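Local coordinates for Myo-inositol-1-phosphate synthase-related protein (PDB 3CIN), which is related to myo-inositol-1-phosphate synthases and holds nicotinamide-adenine-dinucleotide on a Rossmann-type nucleotide-binding fold, with a magnesium ion bound elsewhere in the chain, at residues Ala25-Ala30 with Asp328-Gly333; Leu32-Lys37 with Trp83-Ser88. All coordinates share one frame; numbering follows the deposited sequence. Where two conformers were deposited one is given.

Contact 1 (Ala25-Ala30 with Asp328-Gly333). With NAD (nicotinamide-adenine-dinucleotide), chain F.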
loop_
_atom_site.group_PDB
_atom_site.type_symbol
_atom_site.label_atom_id
_atom_site.label_comp_id
_atom_site.label_asym_id
_atom_site.label_seq_id
_atom_site.Cartn_x
_atom_site.Cartn_y
_atom_site.Cartn_z
ATOM N N ALA A 25 6.256 -23.285 18.362
ATOM C CA ALA A 25 7.135 -24.255 18.949
ATOM C C ALA A 25 7.866 -25.117 17.936
ATOM O O ALA A 25 9.065 -25.456 18.100
ATOM C CB ALA A 25 6.362 -25.137 19.941
ATOM N N SER A 26 7.137 -25.575 16.920
ATOM C CA SER A 26 7.689 -26.442 15.952
ATOM C C SER A 26 8.666 -25.687 15.021
ATOM O O SER A 26 9.631 -26.247 14.568
ATOM C CB SER A 26 6.571 -27.116 15.178
ATOM O OG SER A 26 5.805 -27.954 16.022
ATOM N N THR A 27 8.422 -24.407 14.770
ATOM C CA THR A 27 9.345 -23.616 13.960
ATOM C C THR A 27 10.635 -23.367 14.761
ATOM O O THR A 27 11.730 -23.445 14.190
ATOM C CB THR A 27 8.710 -22.316 13.586
ATOM O OG1 THR A 27 7.531 -22.610 12.832
ATOM C CG2 THR A 27 9.654 -21.469 12.733
ATOM N N PHE A 28 10.503 -23.089 16.049
ATOM C CA PHE A 28 11.660 -22.968 16.980
ATOM C C PHE A 28 12.501 -24.203 16.916
ATOM O O PHE A 28 13.718 -24.139 16.745
ATOM C CB PHE A 28 11.129 -22.741 18.403
ATOM C CG PHE A 28 12.165 -22.775 19.478
ATOM C CD1 PHE A 28 13.208 -21.852 19.524
ATOM C CD2 PHE A 28 12.064 -23.708 20.499
ATOM C CE1 PHE A 28 14.116 -21.846 20.569
ATOM C CE2 PHE A 28 12.990 -23.735 21.547
ATOM C CZ PHE A 28 14.062 -22.850 21.560
ATOM N N VAL A 29 11.858 -25.356 16.986
ATOM C CA VAL A 29 12.614 -26.620 17.011
ATOM C C VAL A 29 13.278 -26.891 15.675
ATOM O O VAL A 29 14.466 -27.276 15.592
ATOM C CB VAL A 29 11.753 -27.820 17.511
ATOM C CG1 VAL A 29 12.473 -29.173 17.329
ATOM C CG2 VAL A 29 11.333 -27.598 19.013
ATOM N N ALA A 30 12.526 -26.688 14.616
ATOM C CA ALA A 30 13.029 -27.030 13.274
ATOM C C ALA A 30 14.162 -26.065 12.881
ATOM O O ALA A 30 15.181 -26.471 12.278
ATOM C CB ALA A 30 11.902 -26.947 12.306
ATOM N N ASP A 328 4.515 -15.451 10.572
ATOM C CA ASP A 328 4.312 -15.375 12.016
ATOM C C ASP A 328 5.253 -16.196 12.871
ATOM O O ASP A 328 5.922 -15.686 13.786
ATOM C CB ASP A 328 2.901 -15.888 12.342
ATOM C CG ASP A 328 1.876 -14.827 12.308
ATOM O OD1 ASP A 328 2.191 -13.683 12.724
ATOM O OD2 ASP A 328 0.745 -15.166 11.875
ATOM N N SER A 329 5.209 -17.496 12.636
ATOM C CA SER A 329 5.858 -18.417 13.546
ATOM C C SER A 329 7.362 -18.294 13.444
ATOM O O SER A 329 8.056 -18.350 14.450
ATOM C CB SER A 329 5.372 -19.827 13.247
ATOM O OG SER A 329 3.974 -19.850 13.514
ATOM N N PRO A 330 7.893 -18.089 12.221
ATOM C CA PRO A 330 9.363 -17.861 12.168
ATOM C C PRO A 330 9.827 -16.645 12.939
ATOM O O PRO A 330 10.872 -16.694 13.583
ATOM C CB PRO A 330 9.630 -17.775 10.674
ATOM C CG PRO A 330 8.511 -18.625 10.074
ATOM C CD PRO A 330 7.336 -18.223 10.876
ATOM N N ALA A 331 9.066 -15.558 12.906
ATOM C CA ALA A 331 9.493 -14.361 13.627
ATOM C C ALA A 331 9.686 -14.678 15.122
ATOM O O ALA A 331 10.719 -14.349 15.749
ATOM C CB ALA A 331 8.495 -13.223 13.450
ATOM N N LEU A 332 8.699 -15.336 15.697
ATOM C CA LEU A 332 8.750 -15.596 17.122
ATOM C C LEU A 332 9.744 -16.710 17.448
ATOM O O LEU A 332 10.452 -16.668 18.478
ATOM C CB LEU A 332 7.360 -15.913 17.683
ATOM C CG LEU A 332 7.296 -16.130 19.194
ATOM C CD1 LEU A 332 7.922 -14.958 19.969
ATOM C CD2 LEU A 332 5.828 -16.246 19.650
ATOM N N GLY A 333 9.787 -17.714 16.597
ATOM C CA GLY A 333 10.796 -18.774 16.702
ATOM C C GLY A 333 12.214 -18.235 16.819
ATOM O O GLY A 333 12.994 -18.662 17.664
HETATM P PA NAD F . -0.795 -23.052 17.622
HETATM O O1A NAD F . -0.222 -23.513 16.308
HETATM O O2A NAD F . -2.267 -23.314 17.711
HETATM O O5B NAD F . -0.092 -23.926 18.718
HETATM C C5B NAD F . -0.579 -23.945 20.058
HETATM C C4B NAD F . -0.273 -25.319 20.627
HETATM O O4B NAD F . -0.529 -25.305 22.022
HETATM C C3B NAD F . -1.097 -26.458 20.037
HETATM O O3B NAD F . -0.288 -27.589 19.760
HETATM C C2B NAD F . -2.099 -26.780 21.138
HETATM O O2B NAD F . -2.639 -28.068 21.014
HETATM C C1B NAD F . -1.250 -26.516 22.361
HETATM N N9A NAD F . -1.991 -26.261 23.600
HETATM C C8A NAD F . -3.156 -25.505 23.683
HETATM N N7A NAD F . -3.451 -25.388 25.023
HETATM C C5A NAD F . -2.495 -26.076 25.729
HETATM C C6A NAD F . -2.355 -26.366 27.089
HETATM N N6A NAD F . -3.204 -25.871 28.044
HETATM N N1A NAD F . -1.228 -27.067 27.470
HETATM C C2A NAD F . -0.330 -27.525 26.522
HETATM N N3A NAD F . -0.498 -27.317 25.169
HETATM C C4A NAD F . -1.584 -26.601 24.810
HETATM O O3 NAD F . -0.456 -21.537 17.885
HETATM P PN NAD F . 0.900 -20.815 17.525
HETATM O O1N NAD F . 0.686 -20.041 16.267
HETATM O O2N NAD F . 2.058 -21.735 17.722
HETATM O O5D NAD F . 0.951 -19.700 18.661
HETATM C C5D NAD F . 1.279 -20.052 19.985
HETATM C C4D NAD F . 1.022 -18.897 20.946
HETATM O O4D NAD F . 1.939 -17.874 20.665
HETATM C C3D NAD F . -0.370 -18.289 20.902
HETATM O O3D NAD F . -0.785 -17.914 22.241
HETATM C C2D NAD F . -0.122 -17.013 20.113
HETATM O O2D NAD F . -1.054 -15.982 20.451
HETATM C C1D NAD F . 1.255 -16.650 20.624
HETATM N N1N NAD F . 1.963 -15.724 19.742
HETATM C C2N NAD F . 2.227 -16.076 18.481
HETATM C C3N NAD F . 2.949 -15.117 17.722
HETATM C C7N NAD F . 3.478 -15.555 16.434
HETATM O O7N NAD F . 3.126 -16.815 16.037
HETATM N N7N NAD F . 4.269 -14.739 15.719
HETATM C C4N NAD F . 3.335 -13.895 18.236
HETATM C C5N NAD F . 3.035 -13.562 19.525
HETATM C C6N NAD F . 2.350 -14.524 20.281
#

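Contact 2 (Leu32-Lys37 with Trp83-Ser88)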
loop_
_atom_site.group_PDB
_atom_site.type_symbol
_atom_site.label_atom_id
_atom_site.label_comp_id
_atom_site.label_asym_id
_atom_site.label_seq_id
_atom_site.Cartn_x
_atom_site.Cartn_y
_atom_site.Cartn_z
ATOM N N LEU A 32 16.088 -24.384 14.967
ATOM C CA LEU A 32 17.231 -24.641 15.816
ATOM C C LEU A 32 18.009 -25.847 15.318
ATOM O O LEU A 32 19.232 -25.877 15.401
ATOM C CB LEU A 32 16.787 -24.865 17.260
ATOM C CG LEU A 32 17.876 -25.347 18.221
ATOM C CD1 LEU A 32 19.040 -24.391 18.187
ATOM C CD2 LEU A 32 17.322 -25.485 19.630
ATOM N N GLU A 33 17.299 -26.864 14.843
ATOM C CA GLU A 33 17.963 -28.028 14.251
ATOM C C GLU A 33 18.829 -27.643 13.066
ATOM O O GLU A 33 19.985 -28.075 12.982
ATOM C CB GLU A 33 16.952 -29.089 13.832
ATOM C CG GLU A 33 17.609 -30.409 13.541
ATOM C CD GLU A 33 18.090 -31.210 14.807
ATOM O OE1 GLU A 33 17.726 -30.916 15.969
ATOM O OE2 GLU A 33 18.858 -32.173 14.623
ATOM N N LYS A 34 18.293 -26.827 12.149
ATOM C CA LYS A 34 19.075 -26.348 11.006
ATOM C C LYS A 34 20.240 -25.502 11.442
ATOM O O LYS A 34 21.299 -25.595 10.842
ATOM C CB LYS A 34 18.224 -25.560 10.010
ATOM C CG LYS A 34 17.016 -26.325 9.502
ATOM C CD LYS A 34 17.173 -26.869 8.096
ATOM C CE LYS A 34 15.867 -26.700 7.319
ATOM N NZ LYS A 34 15.219 -25.367 7.608
ATOM N N LEU A 35 20.069 -24.710 12.494
ATOM C CA LEU A 35 21.169 -23.885 12.995
ATOM C C LEU A 35 22.313 -24.661 13.624
ATOM O O LEU A 35 23.468 -24.285 13.447
ATOM C CB LEU A 35 20.691 -22.869 13.993
ATOM C CG LEU A 35 19.904 -21.682 13.532
ATOM C CD1 LEU A 35 19.434 -20.883 14.744
ATOM C CD2 LEU A 35 20.785 -20.851 12.643
ATOM N N ARG A 36 22.010 -25.704 14.391
ATOM C CA ARG A 36 23.047 -26.565 14.921
ATOM C C ARG A 36 23.664 -27.414 13.781
ATOM O O ARG A 36 24.826 -27.780 13.867
ATOM C CB ARG A 36 22.530 -27.423 16.085
ATOM C CG ARG A 36 21.650 -28.579 15.710
ATOM C CD ARG A 36 21.377 -29.485 16.930
ATOM N NE ARG A 36 20.121 -29.149 17.621
ATOM C CZ ARG A 36 20.015 -28.513 18.790
ATOM N NH1 ARG A 36 21.095 -28.098 19.448
ATOM N NH2 ARG A 36 18.805 -28.284 19.303
ATOM N N LYS A 37 22.905 -27.702 12.717
ATOM C CA LYS A 37 23.422 -28.472 11.592
ATOM C C LYS A 37 24.003 -27.536 10.495
ATOM O O LYS A 37 24.377 -27.991 9.416
ATOM C CB LYS A 37 22.339 -29.427 11.035
ATOM C CG LYS A 37 21.949 -30.585 11.990
ATOM C CD LYS A 37 21.018 -31.587 11.280
ATOM C CE LYS A 37 20.769 -32.864 12.083
ATOM N NZ LYS A 37 20.563 -34.026 11.155
ATOM N N TRP A 83 6.837 -28.510 9.259
ATOM C CA TRP A 83 8.007 -28.337 8.387
ATOM C C TRP A 83 8.437 -29.664 7.838
ATOM O O TRP A 83 9.140 -30.445 8.493
ATOM C CB TRP A 83 9.144 -27.700 9.189
ATOM C CG TRP A 83 8.783 -26.378 9.658
ATOM C CD1 TRP A 83 8.366 -26.043 10.905
ATOM C CD2 TRP A 83 8.758 -25.186 8.883
ATOM N NE1 TRP A 83 8.101 -24.711 10.966
ATOM C CE2 TRP A 83 8.323 -24.154 9.739
ATOM C CE3 TRP A 83 9.079 -24.879 7.556
ATOM C CZ2 TRP A 83 8.205 -22.847 9.331
ATOM C CZ3 TRP A 83 8.954 -23.552 7.139
ATOM C CH2 TRP A 83 8.515 -22.559 8.037
ATOM N N ASN A 84 7.966 -29.938 6.623
ATOM C CA ASN A 84 8.074 -31.257 6.022
ATOM C C ASN A 84 9.520 -31.690 5.769
ATOM O O ASN A 84 9.785 -32.870 5.562
ATOM C CB ASN A 84 7.301 -31.250 4.708
ATOM C CG ASN A 84 7.229 -32.600 4.074
ATOM O OD1 ASN A 84 7.845 -32.841 3.043
ATOM N ND2 ASN A 84 6.496 -33.501 4.699
ATOM N N ASP A 85 10.438 -30.719 5.768
ATOM C CA ASP A 85 11.865 -30.992 5.511
ATOM C C ASP A 85 12.591 -31.622 6.724
ATOM O O ASP A 85 13.667 -32.223 6.594
ATOM C CB ASP A 85 12.582 -29.741 4.937
ATOM C CG ASP A 85 12.394 -28.461 5.785
ATOM O OD1 ASP A 85 11.334 -28.259 6.419
ATOM O OD2 ASP A 85 13.317 -27.618 5.769
ATOM N N VAL A 86 11.959 -31.570 7.883
ATOM C CA VAL A 86 12.541 -32.141 9.087
ATOM C C VAL A 86 12.240 -33.633 9.176
ATOM O O VAL A 86 11.097 -34.014 9.404
ATOM C CB VAL A 86 11.958 -31.442 10.312
ATOM C CG1 VAL A 86 12.539 -32.075 11.583
ATOM C CG2 VAL A 86 12.256 -29.979 10.241
ATOM N N ASP A 87 13.246 -34.486 8.985
ATOM C CA ASP A 87 13.041 -35.930 9.097
ATOM C C ASP A 87 13.632 -36.566 10.355
ATOM O O ASP A 87 13.437 -37.758 10.570
ATOM C CB ASP A 87 13.582 -36.690 7.855
ATOM C CG ASP A 87 12.811 -36.361 6.569
ATOM O OD1 ASP A 87 11.606 -36.015 6.621
ATOM O OD2 ASP A 87 13.432 -36.441 5.492
ATOM N N SER A 88 14.351 -35.788 11.156
ATOM C CA SER A 88 14.867 -36.237 12.435
ATOM C C SER A 88 15.304 -35.056 13.265
ATOM O O SER A 88 15.457 -33.934 12.749
ATOM C CB SER A 88 16.075 -37.166 12.266
ATOM O OG SER A 88 17.190 -36.446 11.771
HETATM O O HOH W 1 12.930 -26.600 8.527
#

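Contact 1 (Ala25-Ala30 with Asp328-Gly333)
With chi1 at -60°, T27 sends its two branches to neighbouring residues at the start of helix 328-348. OG1 lies anti to the carbonyl carbon and CG2 anti to the backbone N. T27 CG2 rests on the backbone of P330, 3.7 Å from P330 CA, and P330 CG comes alongside it. T27 OG1 meets S329 CB at 3.5 Å, a plain van der Waals touch. The hydroxyl finds its polar partners elsewhere, at the carbonyl of Y23 and at W83 NE1. F28 approaches G333 with its ring edge: F28 CD1 lies 3.7 Å from G333 O, which sits near the ring plane. At this point the backbones are nearest, with F28 CA 4.3 Å from G333 CA. G333 has no side chain, and the helices close in there. Their short axes pass 8.2 Å apart at a crossing angle of -60°.

The segment 25-30 belongs to the first helix of the Rossmann-type domain, and A25 fits the last position of a GxGxxA pattern. The segment 328-333 opens the long helix that follows the last strand of the mixed sheet. No hydrogen bond joins the two segments, and every touching residue is buried.

The start of helix 328-348 also faces NAD. NAD N7N donates to D328 O at 2.7 Å, with an N-H...O angle of 153°, which helps hold the carboxamide. L332 CD2 packs 3.6 Å from NAD C3N on the nicotinamide ring. In the conformer given, S329 OG bonds to D300. F313 of the second subunit packs on T27.

Contact 2 (Leu32-Lys37 with Trp83-Ser88)
K34 and D85 make the one salt bridge between the end of helix 23-36 and the segment 83-88. K34 NZ is 3.5 Å from D85 OD2. The two side chains cross at about a right angle. The lysine chain is bent at chi2, chi3 and chi4. Its last carbon, more than its amine, leans on the carboxylate, with K34 CE 3.1 Å from D85 OD2, and the direct ion pair is long. D85 has chi1 of 53°, with CG between its backbone N and carbonyl carbon, and this turns OD2 toward the lysine.

A water completes the link. It accepts from K34 NZ at 2.8 Å and donates to D85 OD2 at 3.0 Å. The charged pair thus has both a direct and a water-mediated path. K34 NZ also has a weak hydrogen bond to N314 of the second subunit.

Van der Waals contacts are sparse. E33 CG lies 4.2 Å from S88 O. Separately, K37 NZ makes a distant polar approach to S88 OG, 4.2 Å away, at the solvent-exposed side.

Within the helix end, E33 and R36 form a salt bridge. In it R36 NE donates a weak hydrogen bond to E33 OE1 at 3.4 Å, and OE1 lies at the guanidinium edge, in its plane. R36 NH1 also bonds to the carbonyl of I58, and E33 OE2 to T90 OG1, so both charged groups are tied to neighbouring chain segments.

Backbone bonds shape each side. K37 is the first residue to leave helical geometry, and its N still bonds to E33 O. W83 to V86 form a type I beta turn, closed by V86 N to W83 O. The arrangement is surface packing of a loop after helix 75-82 against the C-terminal end of the first helix of a Rossmann-type domain.

How the contacts relate
Both contacts use helix 23-36. Contact 1 takes its earlier turns and lies in the core. Contact 2 takes its last turns and lies at the surface, with its centre 12 Å away. The chemistry follows the place. Contact 1 is nonpolar helix packing beside the nicotinamide end of NAD, whereas contact 2 relies on charge and a bridging water. They meet directly along the helix. W83 of contact 2 reaches the helix at contact 1, and A30 CB packs on V86 CG2. The segment 83-88 thus touches residues of contact 1 as well as contact 2. Both contacts also touch the second subunit.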